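Long-range contacts in EH1AB1 (Metagenome, PDB 6I8F), which probably hydrolyses carboxylic esters as a serine hydrolase of the alpha/beta hydrolase fold: residues His43-Asp51 and Phe105-His113; Gly195-Tyr203 and Ala319-Phe327. One frame throughout, in Å; residues are numbered along the deposited sequence.

How the contacts relate
Contact 1 lies wholly earlier in the chain than contact 2, and the two flank the middle of the molecule. Their centres lie about 25 Å apart, and their nearest atoms stay about 7 Å from each other. Contact 1 fastens helix 43-55, from the N-terminal region, to the loop between strand 94-100 and helix 114-124. Contact 2 lays the last helix, 310-327, against strand 198-202 of the central sheet. Helix 114-124 links the two: loop 105-113 runs straight into it, with H113 at its N-cap position, and A320 packs on its L120. H113 and Y203 also both reach D174, next to S175, the probable nucleophile. Contact 1 thus involves a loop that leads toward the probable active site.

Contact 1: His43-Asp51 and Phe105-His113; sequences HAVGRKAVD and FVIGNIETH
R47 and D51, one turn apart on helix 43-55, run past the extended part of loop 105-113, with the CA atoms of R47 and I107 5.3 Å apart. The long arginine suits its place because, bent at chi3 (-55°), it turns the side of its guanidinium onto V106. NE and NH2 both donate to V106 O, NE at 2.9 Å, and the oxygen lies in the guanidinium plane. NH1 instead forms a salt bridge with E138. Next to this grip I107 CG2 rests 3.8 Å from R47 CA, and its other branch carries CD1 across to V50 CG1 at 3.7 Å. H43 CD2 meets V106 CG1, while the histidine ring stacks on W231 and its NE2 hydrogen-bonds W231 O. The contact joins the helix to a loop continuing directly from an HGGGF sequence, ending at F105, whose glycines in hormone-sensitive-lipase-like esterases form the oxyanion hole. One turn further along the helix from R47, D51 OD1 accepts from G108 N at 2.9 Å on the syn side, 23° out of the carboxylate plane, and a water bridges OD2 to G108 O. Glycine fits here through its positive phi. Beyond it N109 forms an Asx motif, OD1 accepting from T112 N, and T112 OG1 donates to N109 O at 2.8 Å. The same hydroxyl accepts from H113 ND1 in the imidazole plane, and H113 NE2 bonds D174.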
# COMPACT_ATOMS: atom_id res chain seq x y z
N HIS A 43 -33.06 -16.80 -9.18
CA HIS A 43 -31.66 -16.40 -9.22
C HIS A 43 -31.25 -15.99 -10.64
O HIS A 43 -30.54 -15.02 -10.80
CB HIS A 43 -30.75 -17.47 -8.59
CG HIS A 43 -30.88 -17.54 -7.11
ND1 HIS A 43 -31.85 -18.30 -6.48
CD2 HIS A 43 -30.20 -16.91 -6.12
CE1 HIS A 43 -31.75 -18.16 -5.18
NE2 HIS A 43 -30.74 -17.31 -4.92
N ALA A 44 -31.72 -16.72 -11.66
CA ALA A 44 -31.33 -16.42 -13.05
C ALA A 44 -31.87 -15.06 -13.49
O ALA A 44 -31.22 -14.35 -14.25
CB ALA A 44 -31.77 -17.52 -13.99
N VAL A 45 -33.05 -14.69 -12.98
CA VAL A 45 -33.72 -13.43 -13.30
C VAL A 45 -32.99 -12.27 -12.60
O VAL A 45 -32.68 -11.25 -13.22
CB VAL A 45 -35.21 -13.47 -12.90
CG1 VAL A 45 -35.88 -12.11 -13.02
CG2 VAL A 45 -35.96 -14.52 -13.70
N GLY A 46 -32.79 -12.43 -11.29
CA GLY A 46 -32.10 -11.47 -10.47
C GLY A 46 -30.68 -11.23 -10.97
O GLY A 46 -30.22 -10.10 -10.99
N ARG A 47 -30.01 -12.32 -11.37
CA ARG A 47 -28.64 -12.28 -11.87
C ARG A 47 -28.59 -11.35 -13.08
O ARG A 47 -27.76 -10.45 -13.15
CB ARG A 47 -28.14 -13.69 -12.22
CG ARG A 47 -26.86 -13.72 -13.04
CD ARG A 47 -26.44 -15.14 -13.41
NE ARG A 47 -26.34 -15.97 -12.23
CZ ARG A 47 -26.73 -17.24 -12.12
NH1 ARG A 47 -27.39 -17.85 -13.09
NH2 ARG A 47 -26.43 -17.90 -11.01
N LYS A 48 -29.51 -11.57 -14.03
CA LYS A 48 -29.50 -10.89 -15.31
C LYS A 48 -29.71 -9.39 -15.11
O LYS A 48 -29.05 -8.56 -15.75
CB LYS A 48 -30.56 -11.49 -16.22
CG LYS A 48 -30.37 -11.17 -17.69
CD LYS A 48 -31.01 -12.19 -18.60
CE LYS A 48 -31.41 -11.59 -19.93
NZ LYS A 48 -32.73 -10.93 -19.84
N ALA A 49 -30.62 -9.04 -14.19
CA ALA A 49 -30.98 -7.66 -13.92
C ALA A 49 -29.84 -6.94 -13.20
O ALA A 49 -29.48 -5.83 -13.57
CB ALA A 49 -32.25 -7.62 -13.09
N VAL A 50 -29.29 -7.55 -12.14
CA VAL A 50 -28.28 -6.90 -11.32
C VAL A 50 -26.97 -6.82 -12.11
O VAL A 50 -26.21 -5.87 -11.94
CB VAL A 50 -28.10 -7.58 -9.96
CG1 VAL A 50 -26.97 -6.95 -9.17
CG2 VAL A 50 -29.37 -7.55 -9.13
N ASP A 51 -26.70 -7.81 -12.98
CA ASP A 51 -25.49 -7.80 -13.81
C ASP A 51 -25.50 -6.56 -14.72
O ASP A 51 -24.47 -5.92 -14.88
CB ASP A 51 -25.32 -9.10 -14.59
CG ASP A 51 -24.77 -10.25 -13.75
OD1 ASP A 51 -24.39 -10.00 -12.58
OD2 ASP A 51 -24.73 -11.38 -14.27
N PHE A 105 -20.55 -15.28 -5.39
CA PHE A 105 -20.51 -16.57 -6.07
C PHE A 105 -21.86 -16.88 -6.77
O PHE A 105 -22.12 -18.04 -7.15
CB PHE A 105 -20.11 -17.69 -5.09
CG PHE A 105 -18.78 -17.52 -4.39
CD1 PHE A 105 -17.59 -17.73 -5.05
CD2 PHE A 105 -18.73 -17.20 -3.03
CE1 PHE A 105 -16.37 -17.59 -4.39
CE2 PHE A 105 -17.51 -17.04 -2.38
CZ PHE A 105 -16.33 -17.26 -3.06
N VAL A 106 -22.69 -15.86 -6.99
CA VAL A 106 -24.04 -16.04 -7.58
C VAL A 106 -24.23 -15.14 -8.80
O VAL A 106 -24.92 -15.53 -9.74
CB VAL A 106 -25.16 -15.81 -6.54
CG1 VAL A 106 -26.55 -15.86 -7.16
CG2 VAL A 106 -25.06 -16.80 -5.39
N ILE A 107 -23.66 -13.93 -8.77
CA ILE A 107 -23.78 -12.96 -9.87
C ILE A 107 -22.38 -12.44 -10.24
O ILE A 107 -21.37 -12.89 -9.70
CB ILE A 107 -24.73 -11.82 -9.48
CG1 ILE A 107 -24.14 -10.92 -8.39
CG2 ILE A 107 -26.10 -12.37 -9.08
CD1 ILE A 107 -25.05 -9.82 -7.94
N GLY A 108 -22.34 -11.47 -11.15
CA GLY A 108 -21.09 -10.98 -11.72
C GLY A 108 -20.59 -11.90 -12.82
O GLY A 108 -20.88 -13.10 -12.84
N ASN A 109 -19.80 -11.32 -13.73
CA ASN A 109 -19.18 -12.06 -14.82
C ASN A 109 -18.05 -11.18 -15.36
O ASN A 109 -17.74 -10.13 -14.77
CB ASN A 109 -20.20 -12.44 -15.90
CG ASN A 109 -20.98 -11.23 -16.38
OD1 ASN A 109 -20.38 -10.23 -16.77
ND2 ASN A 109 -22.30 -11.26 -16.27
N ILE A 110 -17.46 -11.57 -16.49
CA ILE A 110 -16.37 -10.79 -17.07
C ILE A 110 -16.85 -9.36 -17.39
O ILE A 110 -16.09 -8.40 -17.19
CB ILE A 110 -15.75 -11.54 -18.26
CG1 ILE A 110 -15.02 -12.80 -17.76
CG2 ILE A 110 -14.83 -10.63 -19.07
CD1 ILE A 110 -14.45 -13.69 -18.85
N GLU A 111 -18.12 -9.19 -17.80
CA GLU A 111 -18.58 -7.90 -18.28
C GLU A 111 -18.80 -6.91 -17.12
O GLU A 111 -18.65 -5.72 -17.31
CB GLU A 111 -19.88 -8.00 -19.08
CG GLU A 111 -19.76 -8.83 -20.33
CD GLU A 111 -18.75 -8.36 -21.36
OE1 GLU A 111 -18.36 -7.17 -21.35
OE2 GLU A 111 -18.35 -9.19 -22.17
N THR A 112 -19.21 -7.41 -15.94
CA THR A 112 -19.54 -6.54 -14.79
C THR A 112 -18.28 -5.85 -14.25
O THR A 112 -18.38 -4.83 -13.58
CB THR A 112 -20.26 -7.33 -13.69
OG1 THR A 112 -19.43 -8.42 -13.28
CG2 THR A 112 -21.60 -7.87 -14.13
N HIS A 113 -17.10 -6.42 -14.54
CA HIS A 113 -15.82 -5.93 -14.00
C HIS A 113 -14.83 -5.58 -15.13
O HIS A 113 -13.66 -5.40 -14.88
CB HIS A 113 -15.23 -7.00 -13.06
CG HIS A 113 -15.97 -7.11 -11.76
ND1 HIS A 113 -17.28 -7.57 -11.68
CD2 HIS A 113 -15.58 -6.82 -10.50
CE1 HIS A 113 -17.66 -7.56 -10.42
NE2 HIS A 113 -16.63 -7.10 -9.67
O HOH W 1 -23.52 -13.52 -13.74

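Contact 2: Gly195-Tyr203 and Ala319-Phe327; sequences GPAFQMLIY and AAAVMGAHF
F198 points from strand 198-202 into the side of helix 319-327, part of the last helix of this alpha/beta hydrolase fold, which runs antiparallel to the strand (173°) with the axes 10.0 Å apart. The phenylalanine ring reaches between H326 and M323 because chi1 (-176°) sets CG opposite the backbone N. Its CD2 lies over one face of the H326 imidazole, toward the rim, 3.6 Å from CD2 of that ring. One turn back along the helix, M323 CB meets F198 CE1 at 3.9 Å, and the M323 sulfur makes an oblique Met-aromatic contact. F327 CZ touches F198 CB at 3.8 Å, completing an aromatic cluster, and the edge of the F327 ring meets A197 CB. Were F198 replaced by an alanine, a gap would probably open between M323 and H326, and the imidazole face would lose its partner. Two residues along the strand, flexible M200 sets SD 3.8 Å from A319 CB, a small residue that lets strand and helix approach, and its CE reaches M323 SD. F263 of the adjacent strand backs both F198 and A319. At the outer end a water held in the H326 ring plane links A197 O to H326 NE2, 2.8 Å from that nitrogen.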
# COMPACT_ATOMS: atom_id res chain seq x y z
N GLY A 195 2.43 -21.69 -6.10
CA GLY A 195 1.31 -20.82 -6.00
C GLY A 195 1.58 -19.49 -6.68
O GLY A 195 2.65 -19.28 -7.26
N PRO A 196 0.61 -18.56 -6.62
CA PRO A 196 0.77 -17.21 -7.16
C PRO A 196 1.95 -16.47 -6.52
O PRO A 196 2.27 -16.73 -5.38
CB PRO A 196 -0.55 -16.52 -6.78
CG PRO A 196 -1.53 -17.66 -6.66
CD PRO A 196 -0.71 -18.75 -6.00
N ALA A 197 2.54 -15.55 -7.27
CA ALA A 197 3.63 -14.70 -6.79
C ALA A 197 3.10 -13.53 -5.94
O ALA A 197 3.87 -12.82 -5.28
CB ALA A 197 4.39 -14.18 -7.99
N PHE A 198 1.78 -13.28 -6.00
CA PHE A 198 1.18 -12.09 -5.37
C PHE A 198 -0.32 -12.33 -5.28
O PHE A 198 -0.87 -13.05 -6.11
CB PHE A 198 1.52 -10.85 -6.20
CG PHE A 198 1.06 -9.51 -5.65
CD1 PHE A 198 -0.14 -8.95 -6.04
CD2 PHE A 198 1.86 -8.79 -4.78
CE1 PHE A 198 -0.55 -7.71 -5.57
CE2 PHE A 198 1.47 -7.54 -4.32
CZ PHE A 198 0.26 -7.01 -4.71
N GLN A 199 -0.98 -11.73 -4.27
CA GLN A 199 -2.42 -11.83 -4.11
C GLN A 199 -3.00 -10.44 -3.84
O GLN A 199 -2.57 -9.72 -2.95
CB GLN A 199 -2.81 -12.85 -3.03
CG GLN A 199 -2.26 -12.56 -1.63
CD GLN A 199 -2.58 -13.65 -0.62
OE1 GLN A 199 -3.72 -14.09 -0.50
NE2 GLN A 199 -1.57 -14.09 0.11
N MET A 200 -3.99 -10.05 -4.66
CA MET A 200 -4.64 -8.76 -4.54
C MET A 200 -6.06 -9.01 -4.01
O MET A 200 -6.94 -9.43 -4.75
CB MET A 200 -4.69 -8.04 -5.90
CG MET A 200 -5.45 -6.72 -5.86
SD MET A 200 -5.84 -6.06 -7.51
CE MET A 200 -4.20 -5.78 -8.16
N LEU A 201 -6.24 -8.77 -2.71
CA LEU A 201 -7.50 -9.06 -2.04
C LEU A 201 -8.26 -7.76 -1.78
O LEU A 201 -7.92 -6.98 -0.90
CB LEU A 201 -7.22 -9.82 -0.74
CG LEU A 201 -6.21 -10.97 -0.82
CD1 LEU A 201 -6.07 -11.62 0.55
CD2 LEU A 201 -6.61 -12.01 -1.85
N ILE A 202 -9.30 -7.52 -2.59
CA ILE A 202 -10.13 -6.32 -2.51
C ILE A 202 -11.38 -6.67 -1.68
O ILE A 202 -12.21 -7.47 -2.10
CB ILE A 202 -10.51 -5.81 -3.91
CG1 ILE A 202 -9.30 -5.61 -4.82
CG2 ILE A 202 -11.37 -4.56 -3.79
CD1 ILE A 202 -8.19 -4.73 -4.24
N TYR A 203 -11.49 -6.03 -0.51
CA TYR A 203 -12.52 -6.29 0.52
C TYR A 203 -12.98 -7.74 0.45
O TYR A 203 -14.15 -8.00 0.17
CB TYR A 203 -13.66 -5.26 0.49
CG TYR A 203 -14.15 -4.77 -0.85
CD1 TYR A 203 -14.83 -5.59 -1.73
CD2 TYR A 203 -13.97 -3.45 -1.20
CE1 TYR A 203 -15.30 -5.11 -2.94
CE2 TYR A 203 -14.45 -2.94 -2.40
CZ TYR A 203 -15.12 -3.78 -3.27
OH TYR A 203 -15.58 -3.26 -4.44
N ALA A 319 -4.25 -0.29 -6.09
CA ALA A 319 -4.06 -1.74 -6.20
C ALA A 319 -3.10 -2.05 -7.36
O ALA A 319 -2.12 -2.80 -7.21
CB ALA A 319 -5.39 -2.41 -6.39
N ALA A 320 -3.38 -1.44 -8.51
CA ALA A 320 -2.57 -1.59 -9.72
C ALA A 320 -1.13 -1.14 -9.45
O ALA A 320 -0.18 -1.80 -9.86
CB ALA A 320 -3.20 -0.79 -10.85
N ALA A 321 -0.98 0.01 -8.78
CA ALA A 321 0.31 0.62 -8.53
C ALA A 321 1.17 -0.31 -7.67
O ALA A 321 2.33 -0.50 -7.95
CB ALA A 321 0.12 1.95 -7.86
N VAL A 322 0.58 -0.86 -6.61
CA VAL A 322 1.30 -1.70 -5.68
C VAL A 322 1.72 -3.00 -6.39
O VAL A 322 2.84 -3.49 -6.20
CB VAL A 322 0.47 -1.95 -4.41
CG1 VAL A 322 1.09 -3.01 -3.52
CG2 VAL A 322 0.23 -0.67 -3.63
N MET A 323 0.80 -3.60 -7.16
CA MET A 323 1.11 -4.83 -7.87
C MET A 323 2.25 -4.58 -8.87
O MET A 323 3.21 -5.34 -8.93
CB MET A 323 -0.10 -5.38 -8.61
CG MET A 323 0.22 -6.70 -9.33
SD MET A 323 -1.24 -7.46 -10.04
CE MET A 323 -1.68 -6.20 -11.24
N GLY A 324 2.13 -3.51 -9.67
CA GLY A 324 3.14 -3.14 -10.68
C GLY A 324 4.51 -2.90 -10.08
O GLY A 324 5.55 -3.35 -10.62
N ALA A 325 4.52 -2.18 -8.95
CA ALA A 325 5.74 -1.93 -8.18
C ALA A 325 6.33 -3.25 -7.70
O ALA A 325 7.55 -3.47 -7.77
CB ALA A 325 5.43 -1.02 -7.01
N HIS A 326 5.47 -4.16 -7.24
CA HIS A 326 5.94 -5.43 -6.75
C HIS A 326 6.63 -6.20 -7.89
O HIS A 326 7.66 -6.80 -7.68
CB HIS A 326 4.81 -6.25 -6.10
CG HIS A 326 5.31 -7.52 -5.50
ND1 HIS A 326 5.98 -7.56 -4.29
CD2 HIS A 326 5.29 -8.79 -5.97
CE1 HIS A 326 6.34 -8.81 -4.03
NE2 HIS A 326 5.92 -9.59 -5.04
N PHE A 327 6.05 -6.15 -9.09
CA PHE A 327 6.52 -6.93 -10.23
C PHE A 327 7.58 -6.18 -11.06
O PHE A 327 8.08 -6.74 -12.04
CB PHE A 327 5.32 -7.35 -11.09
CG PHE A 327 4.53 -8.52 -10.55
CD1 PHE A 327 5.14 -9.52 -9.80
CD2 PHE A 327 3.19 -8.66 -10.85
CE1 PHE A 327 4.42 -10.60 -9.33
CE2 PHE A 327 2.46 -9.74 -10.38
CZ PHE A 327 3.08 -10.72 -9.62
O HOH W 2 6.39 -12.38 -5.27